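Long-range contacts in beta-glucuronidase (uncultured Clostridium sp., PDB 6U7J), which catalyses the hydrolysis of beta-D-glucuronides, releasing glucuronate, and probably takes part in the reactivation of estrogens by gut microbes: residues L396-Y400 / Y435-D440; R443-M449 / F462-N468. One frame throughout, in Å; residues are numbered along the deposited sequence.

Contact 1 of 2, residues L396-Y400 / Y435-D440; sequences LKELY and YIRKLD
Y400 and L439 bury the most surface where helices 386-403 and 424-439 pack side by side, followed by L396. All five residues of 396-400 are helical; so are 435-439, after which D440 turns extended (phi/psi -140/108) although its N still donates to I436 O at 3.0 Å. The local axes approach to 10.3 Å and run roughly parallel, at a signed crossing angle of -28°. In register, L396 CA lies 6.7 Å from I436 CA, and K397 CA 7.3 Å from L439 CA. With chi1 t, the Y400 ring reaches the end of the second helix: L439 O lies over one face, 3.3 Å from Y400 CZ, while Y400 CE1 comes within 3.5 Å of D440 CB and Y400 CD2 within 4.3 Å of L439 CB. These are successive outer helices of a TIM barrel, side by side over the intervening strand 409-416, whose W412 touches Y400 and I436 and bonds the D440 carboxylate. L439, chi1 m and chi2 t, sends CD1 to 4.0 Å from L396 O and CD2 to 3.7 Å from K397 CD. Deeper in, L396 (m, t) places CD2 4.1 Å from I436 CD1. K397, chi1 t, also brings its CB to the edge of the Y435 ring, 3.6 Å from Y435 OH.

Contact 2 of 2, residues R443-M449 / F462-N468; sequences RPITGTM and FDVVCIN
Two segments run parallel, strands 445-449 and 465-468 approaching to 4.3 Å between axes at a crossing angle of -28°. Regular pairing centres on M449 and I467 (CA to CA 4.6 Å): M449 N donates to C466 O and N468 N to M449 O, both at 2.8 Å. One step back a water intervenes, giving a hydrogen bond to G447 O (2.8 Å) and taking one from C466 N (3.0 Å). At the other end D463, at phi/psi -89/-27, interrupts the extended path; D463 N donates to I445 O (2.9 Å), and with chi1 m its OD2 accepts from I445 N (2.8 Å). T446, chi1 t, bonds V464 O through OG1 at 2.8 Å. F462 (chi1 m) lays its ring face under the backbone, T446 CA making a CH-pi contact 4.1 Å from the centroid and G447 N 3.5 Å from F462 CE2; an ideal CB on G447 would lie only 3.0 Å from F462 CZ. M449 CE meets the ring edge, 4.2 Å from F462 CE2. T448 CG2 packs 3.9 Å from C466 CB. These are neighbouring wall strands of the TIM barrel, between 409-416 and 502-506. Where direct strand pairing lapses in this buried interface, a carboxylate, a hydroxyl and a water thus satisfy backbone polar groups in its place.

Followed from the N terminus, the chain leaves helix 386-403, runs through the barrel wall as strand 409-416 and returns outside as helix 424-439, so contact 1 closes a loop of 34 residues. Contact 2 opens only three residues later and closes a shorter loop, 12 residues without helix or strand. The two are in series, neither nesting nor crossing, with centres about 15 Å apart. Contact 1 joins neighbours in the outer helical layer, contact 2 neighbours in the inner barrel wall. The layers meet directly: R437 NH1 forms a salt bridge to D463 OD2 at 2.8 Å, I436 CG1 packs 3.5 Å from I445 CD1, and D440 pairs with R443 across the intervening turn.

Contact 1 of 2, residues L396-Y400 / Y435-D440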
# COMPACT_ATOMS: atom_id res chain seq x y z
N LEU B 396 11.11 -35.45 -21.18
CA LEU B 396 10.70 -36.44 -20.19
C LEU B 396 11.82 -37.42 -19.87
O LEU B 396 12.02 -37.80 -18.70
CB LEU B 396 9.48 -37.19 -20.70
CG LEU B 396 8.17 -36.45 -20.48
CD1 LEU B 396 7.15 -37.06 -21.39
CD2 LEU B 396 7.73 -36.51 -19.00
N LYS B 397 12.54 -37.87 -20.90
CA LYS B 397 13.71 -38.72 -20.69
C LYS B 397 14.72 -38.05 -19.77
O LYS B 397 15.21 -38.67 -18.81
CB LYS B 397 14.33 -39.05 -22.06
CG LYS B 397 15.66 -39.79 -22.02
CD LYS B 397 15.54 -41.08 -21.27
CE LYS B 397 16.70 -42.02 -21.60
NZ LYS B 397 16.67 -43.18 -20.66
N GLU B 398 15.03 -36.78 -20.04
CA GLU B 398 15.98 -36.03 -19.22
C GLU B 398 15.46 -35.83 -17.80
O GLU B 398 16.20 -36.03 -16.82
CB GLU B 398 16.26 -34.67 -19.86
CG GLU B 398 17.39 -34.59 -20.88
CD GLU B 398 17.55 -33.17 -21.42
OE1 GLU B 398 16.72 -32.77 -22.27
OE2 GLU B 398 18.46 -32.44 -20.96
N LEU B 399 14.20 -35.42 -17.65
CA LEU B 399 13.65 -35.25 -16.30
C LEU B 399 13.70 -36.55 -15.51
O LEU B 399 14.13 -36.55 -14.35
CB LEU B 399 12.20 -34.73 -16.36
CG LEU B 399 11.59 -34.52 -14.97
CD1 LEU B 399 12.42 -33.59 -14.11
CD2 LEU B 399 10.19 -34.00 -15.09
N TYR B 400 13.31 -37.67 -16.14
CA TYR B 400 13.38 -38.96 -15.45
C TYR B 400 14.81 -39.28 -15.03
O TYR B 400 15.06 -39.68 -13.89
CB TYR B 400 12.82 -40.08 -16.34
CG TYR B 400 13.01 -41.45 -15.72
CD1 TYR B 400 12.23 -41.87 -14.65
CD2 TYR B 400 14.03 -42.31 -16.17
CE1 TYR B 400 12.42 -43.12 -14.06
CE2 TYR B 400 14.24 -43.55 -15.58
CZ TYR B 400 13.43 -43.96 -14.54
OH TYR B 400 13.63 -45.19 -13.97
N TYR B 435 5.21 -43.20 -23.59
CA TYR B 435 6.67 -43.09 -23.48
C TYR B 435 7.12 -42.96 -22.03
O TYR B 435 8.12 -43.56 -21.63
CB TYR B 435 7.19 -41.92 -24.31
CG TYR B 435 8.69 -41.83 -24.28
CD1 TYR B 435 9.33 -40.84 -23.53
CD2 TYR B 435 9.48 -42.76 -24.96
CE1 TYR B 435 10.72 -40.77 -23.49
CE2 TYR B 435 10.87 -42.69 -24.92
CZ TYR B 435 11.48 -41.69 -24.19
OH TYR B 435 12.85 -41.63 -24.14
N ILE B 436 6.42 -42.15 -21.22
CA ILE B 436 6.87 -41.96 -19.84
C ILE B 436 6.58 -43.21 -19.02
O ILE B 436 7.32 -43.54 -18.09
CB ILE B 436 6.23 -40.69 -19.22
CG1 ILE B 436 6.66 -40.50 -17.76
CG2 ILE B 436 4.72 -40.72 -19.28
CD1 ILE B 436 8.17 -40.36 -17.54
N ARG B 437 5.52 -43.94 -19.37
CA ARG B 437 5.25 -45.21 -18.69
C ARG B 437 6.34 -46.23 -18.97
O ARG B 437 6.65 -47.04 -18.08
CB ARG B 437 3.89 -45.75 -19.11
CG ARG B 437 2.74 -45.03 -18.43
CD ARG B 437 1.42 -45.74 -18.65
NE ARG B 437 0.31 -44.82 -18.42
CZ ARG B 437 -0.17 -44.53 -17.22
NH1 ARG B 437 0.34 -45.10 -16.13
NH2 ARG B 437 -1.18 -43.67 -17.12
N LYS B 438 6.96 -46.20 -20.16
CA LYS B 438 8.03 -47.16 -20.42
C LYS B 438 9.31 -46.79 -19.67
O LYS B 438 10.08 -47.67 -19.30
CB LYS B 438 8.31 -47.29 -21.93
CG LYS B 438 9.33 -48.40 -22.23
CD LYS B 438 8.93 -49.31 -23.40
CE LYS B 438 8.86 -48.54 -24.71
NZ LYS B 438 10.08 -48.76 -25.56
N LEU B 439 9.53 -45.50 -19.40
CA LEU B 439 10.70 -45.09 -18.63
C LEU B 439 10.54 -45.43 -17.15
O LEU B 439 11.52 -45.78 -16.48
CB LEU B 439 10.91 -43.58 -18.77
CG LEU B 439 11.44 -43.03 -20.08
CD1 LEU B 439 11.31 -41.52 -20.05
CD2 LEU B 439 12.89 -43.44 -20.28
N ASP B 440 9.33 -45.28 -16.62
CA ASP B 440 9.11 -45.39 -15.18
C ASP B 440 7.81 -46.14 -14.96
O ASP B 440 6.73 -45.59 -15.21
CB ASP B 440 9.07 -44.00 -14.53
CG ASP B 440 9.01 -44.07 -13.00
OD1 ASP B 440 9.10 -45.18 -12.45
OD2 ASP B 440 8.89 -43.00 -12.35

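Contact 2 of 2, residues R443-M449 / F462-N468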
# COMPACT_ATOMS: atom_id res chain seq x y z
N ARG B 443 5.57 -44.94 -11.02
CA ARG B 443 4.95 -43.69 -10.60
C ARG B 443 3.73 -43.36 -11.45
O ARG B 443 3.77 -43.52 -12.68
CB ARG B 443 5.94 -42.52 -10.65
CG ARG B 443 6.88 -42.40 -9.46
CD ARG B 443 7.87 -41.24 -9.70
NE ARG B 443 8.95 -41.15 -8.72
CZ ARG B 443 10.16 -41.68 -8.90
NH1 ARG B 443 10.45 -42.33 -10.01
NH2 ARG B 443 11.09 -41.55 -7.97
N PRO B 444 2.66 -42.91 -10.82
CA PRO B 444 1.49 -42.42 -11.57
C PRO B 444 1.84 -41.25 -12.48
O PRO B 444 2.79 -40.51 -12.26
CB PRO B 444 0.53 -41.96 -10.46
CG PRO B 444 1.03 -42.56 -9.22
CD PRO B 444 2.46 -42.92 -9.37
N ILE B 445 1.00 -41.07 -13.50
CA ILE B 445 1.15 -40.09 -14.57
C ILE B 445 -0.08 -39.19 -14.55
O ILE B 445 -1.19 -39.68 -14.35
CB ILE B 445 1.29 -40.80 -15.94
CG1 ILE B 445 2.58 -41.59 -16.01
CG2 ILE B 445 1.19 -39.81 -17.08
CD1 ILE B 445 3.78 -40.77 -15.73
N THR B 446 0.11 -37.89 -14.78
CA THR B 446 -1.02 -36.97 -14.90
C THR B 446 -0.66 -35.79 -15.79
O THR B 446 0.44 -35.69 -16.34
CB THR B 446 -1.50 -36.47 -13.53
OG1 THR B 446 -2.72 -35.73 -13.69
CG2 THR B 446 -0.47 -35.56 -12.88
N GLY B 447 -1.65 -34.91 -15.97
CA GLY B 447 -1.52 -33.62 -16.63
C GLY B 447 -2.74 -32.82 -16.22
O GLY B 447 -3.78 -33.40 -15.90
N THR B 448 -2.61 -31.50 -16.21
CA THR B 448 -3.69 -30.68 -15.68
C THR B 448 -4.58 -30.17 -16.80
O THR B 448 -4.13 -29.84 -17.90
CB THR B 448 -3.16 -29.49 -14.87
OG1 THR B 448 -2.55 -28.53 -15.75
CG2 THR B 448 -2.17 -29.96 -13.83
N MET B 449 -5.87 -30.06 -16.47
CA MET B 449 -6.92 -29.71 -17.41
C MET B 449 -7.38 -28.28 -17.21
O MET B 449 -7.53 -27.82 -16.07
CB MET B 449 -8.14 -30.62 -17.23
CG MET B 449 -7.90 -32.08 -17.55
SD MET B 449 -7.81 -32.27 -19.32
CE MET B 449 -6.04 -32.51 -19.51
N PHE B 462 -4.38 -40.91 -18.05
CA PHE B 462 -3.71 -40.57 -16.80
C PHE B 462 -4.17 -41.50 -15.68
O PHE B 462 -5.22 -42.13 -15.76
CB PHE B 462 -4.00 -39.11 -16.39
CG PHE B 462 -3.58 -38.10 -17.42
CD1 PHE B 462 -2.51 -38.34 -18.28
CD2 PHE B 462 -4.25 -36.88 -17.51
CE1 PHE B 462 -2.12 -37.40 -19.22
CE2 PHE B 462 -3.86 -35.94 -18.45
CZ PHE B 462 -2.80 -36.19 -19.31
N ASP B 463 -3.36 -41.56 -14.63
CA ASP B 463 -3.72 -42.28 -13.42
C ASP B 463 -4.47 -41.40 -12.42
O ASP B 463 -5.26 -41.91 -11.62
CB ASP B 463 -2.46 -42.86 -12.77
CG ASP B 463 -1.66 -43.71 -13.76
OD1 ASP B 463 -2.22 -44.69 -14.29
OD2 ASP B 463 -0.48 -43.39 -14.04
N VAL B 464 -4.24 -40.09 -12.46
CA VAL B 464 -4.98 -39.12 -11.65
C VAL B 464 -5.47 -38.03 -12.58
O VAL B 464 -4.76 -37.63 -13.51
CB VAL B 464 -4.10 -38.54 -10.52
CG1 VAL B 464 -4.83 -37.40 -9.79
CG2 VAL B 464 -3.70 -39.62 -9.55
N VAL B 465 -6.69 -37.56 -12.35
CA VAL B 465 -7.22 -36.42 -13.10
C VAL B 465 -6.97 -35.15 -12.30
O VAL B 465 -7.31 -35.07 -11.11
CB VAL B 465 -8.72 -36.61 -13.40
CG1 VAL B 465 -9.31 -35.33 -13.99
CG2 VAL B 465 -8.93 -37.78 -14.34
N CYS B 466 -6.38 -34.15 -12.96
CA CYS B 466 -5.97 -32.90 -12.34
C CYS B 466 -6.66 -31.76 -13.08
O CYS B 466 -6.51 -31.65 -14.30
CB CYS B 466 -4.45 -32.75 -12.41
SG CYS B 466 -3.56 -33.84 -11.28
N ILE B 467 -7.42 -30.93 -12.37
CA ILE B 467 -8.16 -29.86 -13.01
C ILE B 467 -7.79 -28.51 -12.39
O ILE B 467 -7.61 -28.40 -11.17
CB ILE B 467 -9.69 -30.08 -12.95
CG1 ILE B 467 -10.22 -29.96 -11.51
CG2 ILE B 467 -10.04 -31.45 -13.54
CD1 ILE B 467 -11.73 -30.05 -11.41
N ASN B 468 -7.65 -27.51 -13.26
CA ASN B 468 -7.41 -26.13 -12.88
C ASN B 468 -8.74 -25.38 -13.01
O ASN B 468 -9.27 -25.25 -14.12
CB ASN B 468 -6.35 -25.48 -13.76
CG ASN B 468 -4.95 -26.05 -13.52
OD1 ASN B 468 -4.73 -26.86 -12.62
ND2 ASN B 468 -3.98 -25.62 -14.34
O HOH W 1 -6.12 -34.89 -15.82